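Local atomic coordinates of saframycin Mx1 synthetase B (Legionella pneumophila subsp. pneumophila, PDB entry 3KXW), a protein that belongs to the ANL superfamily of AMP-binding enzymes, with 5'-O-[(S)-(dodecanoyloxy)(hydroxy)phosphoryl]adenosine bound in a pocket. Residues D207-F212 with A261-S266; K254-Y259 with L288-T293. One frame throughout, in Å; residues are numbered along the deposited sequence.

Contact 1 of 2, residues D207-F212 with A261-S266; sequences DETIIF and ATISGS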
loop_
_atom_site.group_PDB
_atom_site.type_symbol
_atom_site.label_atom_id
_atom_site.label_comp_id
_atom_site.label_asym_id
_atom_site.label_seq_id
_atom_site.Cartn_x
_atom_site.Cartn_y
_atom_site.Cartn_z
ATOM N N ASP A 207 15.469 3.768 -19.967
ATOM C CA ASP A 207 14.624 3.081 -20.946
ATOM C C ASP A 207 14.895 1.573 -21.045
ATOM O O ASP A 207 14.370 0.882 -21.914
ATOM C CB ASP A 207 14.637 3.809 -22.307
ATOM C CG ASP A 207 16.008 3.896 -22.894
ATOM O OD1 ASP A 207 16.825 3.034 -22.517
ATOM O OD2 ASP A 207 16.277 4.811 -23.719
ATOM N N GLU A 208 15.696 1.051 -20.128
ATOM C CA GLU A 208 15.723 -0.387 -19.913
ATOM C C GLU A 208 14.705 -0.770 -18.814
ATOM O O GLU A 208 14.365 -1.945 -18.645
ATOM C CB GLU A 208 17.128 -0.799 -19.500
ATOM C CG GLU A 208 17.424 -2.270 -19.621
ATOM C CD GLU A 208 18.873 -2.578 -19.265
ATOM O OE1 GLU A 208 19.781 -1.780 -19.651
ATOM O OE2 GLU A 208 19.098 -3.607 -18.594
ATOM N N THR A 209 14.216 0.223 -18.080
ATOM C CA THR A 209 13.431 -0.062 -16.871
ATOM C C THR A 209 12.142 -0.797 -17.199
ATOM O O THR A 209 11.429 -0.424 -18.137
ATOM C CB THR A 209 13.071 1.232 -16.114
ATOM O OG1 THR A 209 14.275 1.894 -15.687
ATOM C CG2 THR A 209 12.184 0.921 -14.905
ATOM N N ILE A 210 11.838 -1.843 -16.437
ATOM C CA ILE A 210 10.540 -2.490 -16.524
ATOM C C ILE A 210 10.007 -2.686 -15.106
ATOM O O ILE A 210 10.675 -3.239 -14.250
ATOM C CB ILE A 210 10.630 -3.831 -17.263
ATOM C CG1 ILE A 210 11.037 -3.571 -18.729
ATOM C CG2 ILE A 210 9.299 -4.591 -17.193
ATOM C CD1 ILE A 210 11.115 -4.825 -19.567
ATOM N N ILE A 211 8.801 -2.212 -14.845
ATOM C CA ILE A 211 8.284 -2.372 -13.500
ATOM C C ILE A 211 7.316 -3.538 -13.428
ATOM O O ILE A 211 6.447 -3.681 -14.290
ATOM C CB ILE A 211 7.598 -1.077 -13.025
ATOM C CG1 ILE A 211 8.619 0.076 -12.993
ATOM C CG2 ILE A 211 6.905 -1.298 -11.679
ATOM C CD1 ILE A 211 8.001 1.443 -12.633
ATOM N N PHE A 212 7.458 -4.384 -12.418
ATOM C CA PHE A 212 6.420 -5.381 -12.168
ATOM C C PHE A 212 5.710 -5.048 -10.857
ATOM O O PHE A 212 6.352 -4.629 -9.896
ATOM C CB PHE A 212 6.964 -6.813 -12.123
ATOM C CG PHE A 212 5.884 -7.818 -11.986
ATOM C CD1 PHE A 212 5.256 -8.325 -13.122
ATOM C CD2 PHE A 212 5.371 -8.149 -10.731
ATOM C CE1 PHE A 212 4.193 -9.207 -12.997
ATOM C CE2 PHE A 212 4.308 -9.018 -10.616
ATOM C CZ PHE A 212 3.709 -9.551 -11.751
ATOM N N ALA A 261 11.843 -7.893 -15.326
ATOM C CA ALA A 261 11.551 -6.684 -14.584
ATOM C C ALA A 261 12.795 -6.221 -13.850
ATOM O O ALA A 261 13.606 -7.035 -13.365
ATOM C CB ALA A 261 10.370 -6.920 -13.581
ATOM N N THR A 262 12.956 -4.906 -13.766
ATOM C CA THR A 262 14.122 -4.317 -13.125
ATOM C C THR A 262 13.759 -3.692 -11.775
ATOM O O THR A 262 14.594 -3.608 -10.849
ATOM C CB THR A 262 14.806 -3.240 -14.046
ATOM O OG1 THR A 262 13.942 -2.115 -14.216
ATOM C CG2 THR A 262 15.097 -3.821 -15.428
ATOM N N ILE A 263 12.517 -3.239 -11.671
ATOM C CA ILE A 263 12.028 -2.647 -10.430
ATOM C C ILE A 263 10.740 -3.330 -9.997
ATOM O O ILE A 263 9.832 -3.476 -10.791
ATOM C CB ILE A 263 11.758 -1.153 -10.612
ATOM C CG1 ILE A 263 13.031 -0.453 -11.110
ATOM C CG2 ILE A 263 11.317 -0.535 -9.296
ATOM C CD1 ILE A 263 12.826 1.069 -11.286
ATOM N N SER A 264 10.696 -3.801 -8.757
ATOM C CA SER A 264 9.471 -4.380 -8.210
ATOM C C SER A 264 9.649 -4.333 -6.717
ATOM O O SER A 264 10.781 -4.319 -6.221
ATOM C CB SER A 264 9.279 -5.823 -8.727
ATOM O OG SER A 264 7.992 -6.338 -8.455
ATOM N N GLY A 265 8.554 -4.218 -5.970
ATOM C CA GLY A 265 8.689 -4.204 -4.526
ATOM C C GLY A 265 7.350 -4.285 -3.812
ATOM O O GLY A 265 6.343 -4.575 -4.433
ATOM N N SER A 266 7.349 -3.988 -2.513
ATOM C CA SER A 266 6.210 -4.304 -1.662
ATOM C C SER A 266 6.493 -3.851 -0.242
ATOM O O SER A 266 7.611 -3.473 0.081
ATOM C CB SER A 266 6.012 -5.827 -1.622
ATOM O OG SER A 266 7.151 -6.469 -1.029
HETATM O O HOH W 1 15.441 0.052 -13.743
HETATM O O HOH W 2 6.169 -3.426 -7.492
#

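Contact 2 of 2, residues K254-Y259 with L288-T293; sequences KHITKY and LSSWVT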
loop_
_atom_site.group_PDB
_atom_site.type_symbol
_atom_site.label_atom_id
_atom_site.label_comp_id
_atom_site.label_asym_id
_atom_site.label_seq_id
_atom_site.Cartn_x
_atom_site.Cartn_y
_atom_site.Cartn_z
ATOM N N LYS A 254 8.417 -15.648 -10.740
ATOM C CA LYS A 254 8.298 -16.143 -12.121
ATOM C C LYS A 254 8.077 -15.018 -13.137
ATOM O O LYS A 254 8.723 -14.981 -14.202
ATOM C CB LYS A 254 7.161 -17.152 -12.260
ATOM C CG LYS A 254 7.511 -18.539 -11.781
ATOM C CD LYS A 254 6.415 -19.523 -12.242
ATOM C CE LYS A 254 6.739 -20.967 -11.871
ATOM N NZ LYS A 254 5.642 -21.910 -12.279
ATOM N N HIS A 255 7.169 -14.104 -12.834
ATOM C CA HIS A 255 6.948 -12.989 -13.763
ATOM C C HIS A 255 8.136 -12.045 -13.850
ATOM O O HIS A 255 8.445 -11.555 -14.934
ATOM C CB HIS A 255 5.664 -12.228 -13.442
ATOM C CG HIS A 255 4.438 -13.022 -13.738
ATOM N ND1 HIS A 255 3.285 -12.941 -12.990
ATOM C CD2 HIS A 255 4.204 -13.950 -14.694
ATOM C CE1 HIS A 255 2.381 -13.766 -13.490
ATOM N NE2 HIS A 255 2.912 -14.385 -14.525
ATOM N N ILE A 256 8.792 -11.784 -12.722
ATOM C CA ILE A 256 9.967 -10.936 -12.738
ATOM C C ILE A 256 10.971 -11.573 -13.680
ATOM O O ILE A 256 11.651 -10.883 -14.462
ATOM C CB ILE A 256 10.570 -10.764 -11.317
ATOM C CG1 ILE A 256 9.715 -9.758 -10.503
ATOM C CG2 ILE A 256 12.032 -10.335 -11.395
ATOM C CD1 ILE A 256 10.129 -9.643 -8.993
ATOM N N THR A 257 11.043 -12.899 -13.604
ATOM C CA THR A 257 11.962 -13.675 -14.420
ATOM C C THR A 257 11.607 -13.559 -15.907
ATOM O O THR A 257 12.460 -13.213 -16.736
ATOM C CB THR A 257 11.932 -15.166 -14.016
ATOM O OG1 THR A 257 12.473 -15.322 -12.690
ATOM C CG2 THR A 257 12.759 -16.002 -15.018
ATOM N N LYS A 258 10.353 -13.872 -16.224
ATOM C CA LYS A 258 9.861 -13.890 -17.597
ATOM C C LYS A 258 9.986 -12.533 -18.279
ATOM O O LYS A 258 10.449 -12.452 -19.405
ATOM C CB LYS A 258 8.410 -14.348 -17.638
ATOM C CG LYS A 258 7.828 -14.491 -19.052
ATOM C CD LYS A 258 6.415 -15.065 -19.002
ATOM C CE LYS A 258 5.762 -15.055 -20.374
ATOM N NZ LYS A 258 4.471 -15.789 -20.336
ATOM N N TYR A 259 9.610 -11.474 -17.568
ATOM C CA TYR A 259 9.512 -10.145 -18.160
ATOM C C TYR A 259 10.763 -9.298 -17.952
ATOM O O TYR A 259 10.800 -8.128 -18.338
ATOM C CB TYR A 259 8.254 -9.432 -17.623
ATOM C CG TYR A 259 6.982 -10.077 -18.141
ATOM C CD1 TYR A 259 6.486 -9.760 -19.398
ATOM C CD2 TYR A 259 6.305 -11.031 -17.396
ATOM C CE1 TYR A 259 5.333 -10.364 -19.890
ATOM C CE2 TYR A 259 5.149 -11.650 -17.888
ATOM C CZ TYR A 259 4.680 -11.310 -19.144
ATOM O OH TYR A 259 3.527 -11.892 -19.645
ATOM N N LEU A 288 16.576 -14.002 -11.278
ATOM C CA LEU A 288 16.201 -12.697 -10.773
ATOM C C LEU A 288 17.309 -11.680 -11.003
ATOM O O LEU A 288 17.336 -10.627 -10.362
ATOM C CB LEU A 288 15.871 -12.801 -9.270
ATOM C CG LEU A 288 14.732 -13.785 -8.954
ATOM C CD1 LEU A 288 14.588 -14.030 -7.426
ATOM C CD2 LEU A 288 13.390 -13.390 -9.604
ATOM N N SER A 289 18.241 -11.991 -11.907
ATOM C CA SER A 289 19.366 -11.078 -12.145
ATOM C C SER A 289 18.955 -9.703 -12.682
ATOM O O SER A 289 19.667 -8.736 -12.462
ATOM C CB SER A 289 20.423 -11.708 -13.072
ATOM O OG SER A 289 19.812 -12.203 -14.254
ATOM N N SER A 290 17.833 -9.623 -13.396
ATOM C CA SER A 290 17.354 -8.348 -13.940
ATOM C C SER A 290 16.879 -7.391 -12.849
ATOM O O SER A 290 16.817 -6.169 -13.058
ATOM C CB SER A 290 16.202 -8.557 -14.949
ATOM O OG SER A 290 14.997 -9.027 -14.333
ATOM N N TRP A 291 16.519 -7.966 -11.701
ATOM C CA TRP A 291 15.815 -7.265 -10.622
ATOM C C TRP A 291 16.807 -6.453 -9.780
ATOM O O TRP A 291 17.358 -6.954 -8.807
ATOM C CB TRP A 291 15.060 -8.300 -9.768
ATOM C CG TRP A 291 14.065 -7.734 -8.777
ATOM C CD1 TRP A 291 13.623 -6.439 -8.684
ATOM C CD2 TRP A 291 13.370 -8.467 -7.762
ATOM N NE1 TRP A 291 12.708 -6.328 -7.649
ATOM C CE2 TRP A 291 12.537 -7.557 -7.077
ATOM C CE3 TRP A 291 13.385 -9.805 -7.357
ATOM C CZ2 TRP A 291 11.714 -7.951 -6.015
ATOM C CZ3 TRP A 291 12.578 -10.192 -6.305
ATOM C CH2 TRP A 291 11.747 -9.274 -5.651
ATOM N N VAL A 292 17.057 -5.209 -10.180
ATOM C CA VAL A 292 18.103 -4.404 -9.542
ATOM C C VAL A 292 17.623 -3.489 -8.426
ATOM O O VAL A 292 18.435 -3.017 -7.642
ATOM C CB VAL A 292 18.912 -3.566 -10.571
ATOM C CG1 VAL A 292 19.562 -4.475 -11.595
ATOM C CG2 VAL A 292 18.028 -2.488 -11.238
ATOM N N THR A 293 16.309 -3.266 -8.349
ATOM C CA THR A 293 15.725 -2.473 -7.270
ATOM C C THR A 293 14.510 -3.197 -6.713
ATOM O O THR A 293 13.452 -3.248 -7.353
ATOM C CB THR A 293 15.285 -1.092 -7.742
ATOM O OG1 THR A 293 16.404 -0.413 -8.304
ATOM C CG2 THR A 293 14.733 -0.269 -6.562
#

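Contact 1 of 2, residues D207-F212 with A261-S266
Ile211 and Ile263 form a single parallel bridge, their CA atoms 4.8 Å apart. The short strands 210-212 and 263-266 run the same way at 25° to each other. Ile210 O takes two backbone N-H groups. Thr262 N lies in the carbonyl plane on a lone pair, and Ile263 N is tilted 26° from that plane. Phe212 N then bonds to Ile263 O.

Two hydroxyls add to the backbone bonds. Thr262 OG1 stands between its own backbone N and carbonyl carbon (chi1 67°), where it accepts from Ile210 N at 3.1 Å. One water bridges Thr262 OG1 to Thr209 OG1, which also bonds to Asn206. Ser264 OG gives its proton to Phe212 O at 2.8 Å, from well above the carbonyl plane. The same hydroxyl lies at the edge of the Phe212 ring and also bonds to Trp252. A second water donates to Phe212 O and accepts from Gly265 N.

The apolar contacts are small. Ala261 CB meets Phe212 CB at 3.7 Å, and Ile263 CD1 touches Thr209 CG2 at 3.7 Å. Ile211 CG1 touches Ile263 CB at 4.1 Å, the two side chains crossing obliquely.

The Ile211 side chain comes within about 4 Å of the bound 5'-O-[(S)-(dodecanoyloxy)(hydroxy)phosphoryl]adenosine. This is a short parallel beta seam between edge strands of two sheets in the AMP-binding domain, beside the ligand pocket.

Contact 2 of 2, residues K254-Y259 with L288-T293
Residues 254-259 of helix 250-259 pack here on the loop that leads into strand 293-296, in the AMP-binding enzyme part of the chain. Ile256 is the centre of the contact. Its CB is directed at the loop, and both branches touch it. The CD1 methyl sits over one face of the Trp291 indole. The methyl is 3.4 Å from the centroid of the six-membered ring and only 3° off the ring normal, a clear CH-pi contact. All six atoms of that ring are at similar distances from CD1, with CE3 nearest at 3.6 Å.

The other branch of Ile256 meets a second residue. Its CG2 touches Leu288 CD2 at 3.8 Å, and the two side chains cross at about a right angle. The same leucine methyl lies 3.8 Å from Thr257 OG1. This contact with the methyl is packing; the hydroxyl bonds to Leu253 O and Asp287 N. No hydrogen bond joins the two segments.

Leu288 to Trp291 form a type I beta turn, closed by Trp291 N to Leu288 O at 3.1 Å. Trp291 is then the centre of an inverse gamma turn. Ser290 OG comes no nearer than 3.8 Å to Ile256 O and bonds instead to Ala261 O. Trp291 NE1 makes a weak, bent bond to Thr293 O and another bond to Ser264 O.

Trp252 and Phe318 meet the indole edge-to-face, and Leu253 of the same helix as Ile256 touches the Trp291 side chain. The contact thus sets helix 250-259 against the loop, with strand 263-266 beside Ile256 and strand 293-296 following Trp291.

Both contacts are buried, and their centres are 8 Å apart. Helix 250-259 of contact 2 is followed in the chain by strand 263-266 of contact 1. The loop 288-293 runs into strand 293-296, which pairs in parallel with strand 263-266. The Thr262 O to Thr293 N pair, a probable hydrogen bond, joins the two contacts. Phe212 also packs on His255. Their chemistry differs. Contact 1 is held mainly by backbone bonds, hydroxyls and waters, and its Ile211 reaches the ligand. Contact 2 joins its segments by methyl and indole packing, with Trp291 about 10 Å from the ligand.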